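Local coordinates for protein D-alanine--D-alanine ligase (Coxiella burnetii, PDB 3TQT) that joins two D-alanine molecules into D-alanyl-D-alanine at the expense of ATP, a step in building the peptidoglycan of the bacterial cell wall, at residues I76-G81 with Q117-L122; W50-Q55 with K85-L90. All coordinates share one frame; numbering follows the deposited sequence.

Contact 1 (I76-G81 with Q117-L122)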
# COMPACT_ATOMS: atom_id res chain seq x y z
N ILE A 76 -5.37 21.71 -12.28
CA ILE A 76 -6.55 20.92 -11.99
C ILE A 76 -6.54 20.43 -10.56
O ILE A 76 -5.49 20.37 -9.90
CB ILE A 76 -6.68 19.70 -12.90
CG1 ILE A 76 -5.39 18.87 -12.88
CG2 ILE A 76 -7.09 20.12 -14.32
CD1 ILE A 76 -5.61 17.40 -13.24
N THR A 77 -7.72 20.09 -10.08
CA THR A 77 -7.81 19.27 -8.90
C THR A 77 -8.68 18.08 -9.27
O THR A 77 -8.89 17.80 -10.44
CB THR A 77 -8.32 20.03 -7.69
OG1 THR A 77 -8.28 19.15 -6.55
CG2 THR A 77 -9.74 20.53 -7.92
N ILE A 78 -9.17 17.36 -8.27
CA ILE A 78 -9.93 16.16 -8.57
C ILE A 78 -11.37 16.33 -8.12
O ILE A 78 -11.68 17.16 -7.28
CB ILE A 78 -9.29 14.89 -7.94
CG1 ILE A 78 -9.23 15.02 -6.43
CG2 ILE A 78 -7.90 14.65 -8.51
CD1 ILE A 78 -8.54 13.86 -5.76
N ALA A 79 -12.25 15.54 -8.70
CA ALA A 79 -13.65 15.59 -8.33
C ALA A 79 -14.03 14.25 -7.72
O ALA A 79 -14.33 13.30 -8.43
CB ALA A 79 -14.48 15.87 -9.56
N PHE A 80 -14.02 14.18 -6.39
CA PHE A 80 -14.41 12.94 -5.73
C PHE A 80 -15.82 12.54 -6.09
O PHE A 80 -16.70 13.39 -6.23
CB PHE A 80 -14.27 13.06 -4.21
CG PHE A 80 -12.85 13.06 -3.74
CD1 PHE A 80 -12.07 11.94 -3.88
CD2 PHE A 80 -12.30 14.19 -3.18
CE1 PHE A 80 -10.76 11.93 -3.46
CE2 PHE A 80 -10.99 14.20 -2.75
CZ PHE A 80 -10.22 13.06 -2.89
N GLY A 81 -16.04 11.25 -6.24
CA GLY A 81 -17.38 10.74 -6.49
C GLY A 81 -17.72 10.74 -7.96
O GLY A 81 -18.51 9.92 -8.41
N GLN A 117 -1.65 5.35 -6.54
CA GLN A 117 -2.62 4.26 -6.66
C GLN A 117 -3.76 4.45 -5.66
O GLN A 117 -4.92 4.19 -5.97
CB GLN A 117 -1.94 2.92 -6.40
CG GLN A 117 -0.97 2.48 -7.52
CD GLN A 117 0.35 3.27 -7.51
OE1 GLN A 117 0.75 3.82 -6.49
NE2 GLN A 117 1.02 3.30 -8.65
N GLY A 118 -3.43 4.88 -4.45
CA GLY A 118 -4.44 5.08 -3.41
C GLY A 118 -5.45 6.17 -3.77
O GLY A 118 -6.66 6.01 -3.55
N LEU A 119 -4.95 7.26 -4.34
CA LEU A 119 -5.82 8.34 -4.80
C LEU A 119 -6.72 7.82 -5.90
O LEU A 119 -7.93 8.10 -5.93
CB LEU A 119 -4.99 9.52 -5.31
CG LEU A 119 -5.83 10.62 -5.97
CD1 LEU A 119 -7.02 10.97 -5.09
CD2 LEU A 119 -4.95 11.85 -6.24
N LEU A 120 -6.15 7.03 -6.80
CA LEU A 120 -6.90 6.50 -7.92
C LEU A 120 -7.96 5.52 -7.46
O LEU A 120 -9.05 5.47 -8.04
CB LEU A 120 -5.97 5.87 -8.96
CG LEU A 120 -4.98 6.84 -9.62
CD1 LEU A 120 -4.05 6.09 -10.53
CD2 LEU A 120 -5.74 7.93 -10.40
N GLU A 121 -7.66 4.75 -6.42
CA GLU A 121 -8.68 3.89 -5.81
C GLU A 121 -9.80 4.73 -5.22
O GLU A 121 -10.97 4.39 -5.36
CB GLU A 121 -8.09 3.00 -4.72
CG GLU A 121 -7.09 1.98 -5.21
CD GLU A 121 -7.75 0.80 -5.89
OE1 GLU A 121 -8.99 0.70 -5.86
OE2 GLU A 121 -7.01 -0.02 -6.46
N LEU A 122 -9.45 5.82 -4.56
CA LEU A 122 -10.47 6.67 -3.93
C LEU A 122 -11.36 7.31 -4.99
O LEU A 122 -12.52 7.61 -4.73
CB LEU A 122 -9.81 7.76 -3.10
CG LEU A 122 -9.16 7.28 -1.81
CD1 LEU A 122 -8.31 8.40 -1.25
CD2 LEU A 122 -10.24 6.87 -0.82
O HOH W 1 -14.45 9.29 -5.32

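Contact 2 (W50-Q55 with K85-L90)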
# COMPACT_ATOMS: atom_id res chain seq x y z
N TRP A 50 -0.95 19.79 -9.65
CA TRP A 50 -1.38 19.01 -10.81
C TRP A 50 -1.85 19.89 -11.95
O TRP A 50 -2.57 20.87 -11.74
CB TRP A 50 -2.53 18.07 -10.44
CG TRP A 50 -2.16 16.94 -9.56
CD1 TRP A 50 -1.27 16.94 -8.54
CD2 TRP A 50 -2.68 15.60 -9.64
NE1 TRP A 50 -1.21 15.70 -7.96
CE2 TRP A 50 -2.06 14.85 -8.62
CE3 TRP A 50 -3.60 14.97 -10.48
CZ2 TRP A 50 -2.33 13.50 -8.42
CZ3 TRP A 50 -3.88 13.63 -10.28
CH2 TRP A 50 -3.24 12.90 -9.25
N TYR A 51 -1.47 19.51 -13.16
CA TYR A 51 -1.87 20.22 -14.35
C TYR A 51 -2.34 19.21 -15.37
O TYR A 51 -1.83 18.11 -15.44
CB TYR A 51 -0.71 21.03 -14.92
CG TYR A 51 -0.08 22.01 -13.95
CD1 TYR A 51 -0.53 23.33 -13.88
CD2 TYR A 51 0.96 21.63 -13.12
CE1 TYR A 51 0.04 24.23 -13.01
CE2 TYR A 51 1.55 22.54 -12.24
CZ TYR A 51 1.08 23.84 -12.20
OH TYR A 51 1.64 24.74 -11.33
N LEU A 52 -3.34 19.59 -16.16
CA LEU A 52 -3.78 18.72 -17.23
C LEU A 52 -3.42 19.30 -18.59
O LEU A 52 -3.68 20.46 -18.86
CB LEU A 52 -5.28 18.49 -17.15
CG LEU A 52 -5.86 17.46 -18.12
CD1 LEU A 52 -7.05 16.76 -17.45
CD2 LEU A 52 -6.28 18.11 -19.41
N ILE A 53 -2.84 18.46 -19.43
CA ILE A 53 -2.53 18.82 -20.81
C ILE A 53 -3.41 17.97 -21.72
O ILE A 53 -3.27 16.76 -21.77
CB ILE A 53 -1.05 18.54 -21.10
CG1 ILE A 53 -0.17 19.35 -20.16
CG2 ILE A 53 -0.71 18.82 -22.55
CD1 ILE A 53 1.23 18.76 -19.93
N ASP A 54 -4.33 18.59 -22.46
CA ASP A 54 -5.27 17.78 -23.23
C ASP A 54 -4.94 17.75 -24.71
O ASP A 54 -5.71 17.24 -25.53
CB ASP A 54 -6.72 18.21 -22.99
CG ASP A 54 -7.07 19.51 -23.67
OD1 ASP A 54 -6.14 20.24 -24.06
OD2 ASP A 54 -8.28 19.79 -23.81
N GLN A 55 -3.79 18.33 -25.05
CA GLN A 55 -3.24 18.19 -26.39
C GLN A 55 -1.95 17.41 -26.30
O GLN A 55 -0.88 17.98 -26.05
CB GLN A 55 -2.95 19.56 -27.01
CG GLN A 55 -4.17 20.41 -27.22
CD GLN A 55 -3.84 21.69 -27.98
OE1 GLN A 55 -3.25 21.64 -29.06
NE2 GLN A 55 -4.20 22.83 -27.41
N LYS A 85 -15.56 11.71 -14.76
CA LYS A 85 -14.75 12.90 -15.00
C LYS A 85 -14.06 13.33 -13.71
O LYS A 85 -14.53 14.22 -13.01
CB LYS A 85 -15.61 14.04 -15.53
CG LYS A 85 -16.35 13.72 -16.82
CD LYS A 85 -16.84 15.00 -17.49
CE LYS A 85 -17.59 14.70 -18.78
NZ LYS A 85 -18.95 15.32 -18.77
N PRO A 86 -12.94 12.68 -13.39
CA PRO A 86 -12.26 12.86 -12.11
C PRO A 86 -11.45 14.15 -12.01
O PRO A 86 -11.16 14.57 -10.90
CB PRO A 86 -11.33 11.66 -12.05
CG PRO A 86 -11.02 11.36 -13.48
CD PRO A 86 -12.29 11.65 -14.22
N TRP A 87 -11.09 14.75 -13.15
CA TRP A 87 -10.23 15.93 -13.15
C TRP A 87 -11.07 17.17 -13.31
O TRP A 87 -11.95 17.22 -14.18
CB TRP A 87 -9.23 15.88 -14.30
CG TRP A 87 -8.60 14.56 -14.54
CD1 TRP A 87 -8.44 13.94 -15.74
CD2 TRP A 87 -8.03 13.69 -13.55
NE1 TRP A 87 -7.78 12.73 -15.57
CE2 TRP A 87 -7.53 12.55 -14.23
CE3 TRP A 87 -7.90 13.75 -12.16
CZ2 TRP A 87 -6.92 11.50 -13.57
CZ3 TRP A 87 -7.27 12.70 -11.50
CH2 TRP A 87 -6.79 11.59 -12.21
N GLN A 88 -10.80 18.17 -12.49
CA GLN A 88 -11.60 19.39 -12.53
C GLN A 88 -10.70 20.59 -12.64
O GLN A 88 -9.79 20.75 -11.84
CB GLN A 88 -12.44 19.51 -11.26
CG GLN A 88 -13.33 20.74 -11.24
CD GLN A 88 -14.30 20.72 -10.09
OE1 GLN A 88 -14.90 19.69 -9.79
NE2 GLN A 88 -14.46 21.86 -9.43
N SER A 89 -10.95 21.44 -13.62
CA SER A 89 -10.11 22.61 -13.83
C SER A 89 -10.29 23.60 -12.68
O SER A 89 -11.38 23.72 -12.12
CB SER A 89 -10.46 23.28 -15.16
OG SER A 89 -11.84 23.58 -15.23
N LEU A 90 -9.22 24.32 -12.34
CA LEU A 90 -9.25 25.27 -11.22
C LEU A 90 -9.67 26.69 -11.62
O LEU A 90 -9.38 27.16 -12.71
CB LEU A 90 -7.89 25.29 -10.52
CG LEU A 90 -7.65 24.07 -9.64
CD1 LEU A 90 -6.29 24.14 -8.97
CD2 LEU A 90 -8.74 23.97 -8.59

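Contact 1 (I76-G81 with Q117-L122)
Ile78 and Leu119 meet tip to tip where a helix packs against the sheet of the N-terminal, Rossmann-like domain of the ligase. Ile78 is the last residue of strand 74-78, and Leu119 lies on helix 115-122. Ile78 CD1 and Leu119 CD1 are modelled 3.3 Å apart, unusually short for two methyls, and the exact closeness is doubtful. CG1 of Ile78 sits between the backbone N and the carbonyl carbon (chi1 61°), and a nearly straight chi2 then carries CD1 out toward the helix. Leu119 answers with CG turned opposite its own backbone N (chi1 173°), which points the isobutyl fork at the strand. Its CD1 branch does most of the touching, while CD2 stays 4.1 Å from Ile78 CD1. Branched aliphatic chains suit this buried place, where neither side chain has a polar atom to satisfy.

Phe80, just past the strand, crosses Leu119 at about a right angle, its CE1 4.2 Å from Leu119 CD1. One face of the ring carries Ile78 CG1, offset toward the rim, and CB of Leu122 approaches the ring edge. Phe80 is also stacked on Trp50 of the second subunit, so the ring serves the dimer interface as well as the helix. Gly81 turns the chain at a positive phi (87°), where a CB would jam against the preceding carbonyl oxygen. Beside the ring edge, in the plane of Phe80, a water accepts a hydrogen bond from Gly81 N at 2.7 Å and lies 2.6 Å from Leu122 O.

Contact 2 (W50-Q55 with K85-L90)
Trp87 is met at two ends of its indole, by Trp50 and by Leu52, over one face of the mixed sheet in the Rossmann-like N-terminal domain. Strands 50-53 and 87-89 are not neighbours in that sheet: strand 74-78 runs between them, and large side chains on the same face meet across it. Trp50 CZ3 lies 3.7 Å from Trp87 CZ3, and the planes of the six-membered rings meet obliquely at 52°, with centroids 5.8 Å apart. With CG beside the backbone N (chi1 -70°), the large indole of Trp50 is directed over the intervening strand.

Leu52, two residues on, uses its CD1 methyl. It crosses Trp87 at about a right angle, and this methyl sits 3.6 Å from Trp87 CD1 of the pyrrole ring.

In the next shell, Ile76 of the middle strand touches all three residues, and Tyr97 touches both Leu52 and Trp87. The buried indole nitrogen of Trp87 is satisfied by the hydroxyl of Ser8 on strand 5-12, which restrains the rotation of the ring. Pro86, a compact apolar ring, places CG 3.7 Å above the plane of the Trp87 indole, over its centre.

Overall arrangement
Both contacts are buried in the same N-terminal domain and share one sheet, yet they differ in what they join. Contact 1 ties strand 74-78 and the turn after it to a helix, with aliphatic tips, one phenyl ring and a water. Contact 2 joins two strands across that same strand, and relies on paired indoles and a leucine. The two are stitched together by the backbone: Thr77 N lies 2.8 Å from Gln88 O, a probable hydrogen bond between neighbouring strands. Side chains join them too, since Leu119 packs on Trp50 and Ile78 on Trp87. Each also reaches the second subunit, placing both beside the dimer interface and away from the annotated ATP and metal sites.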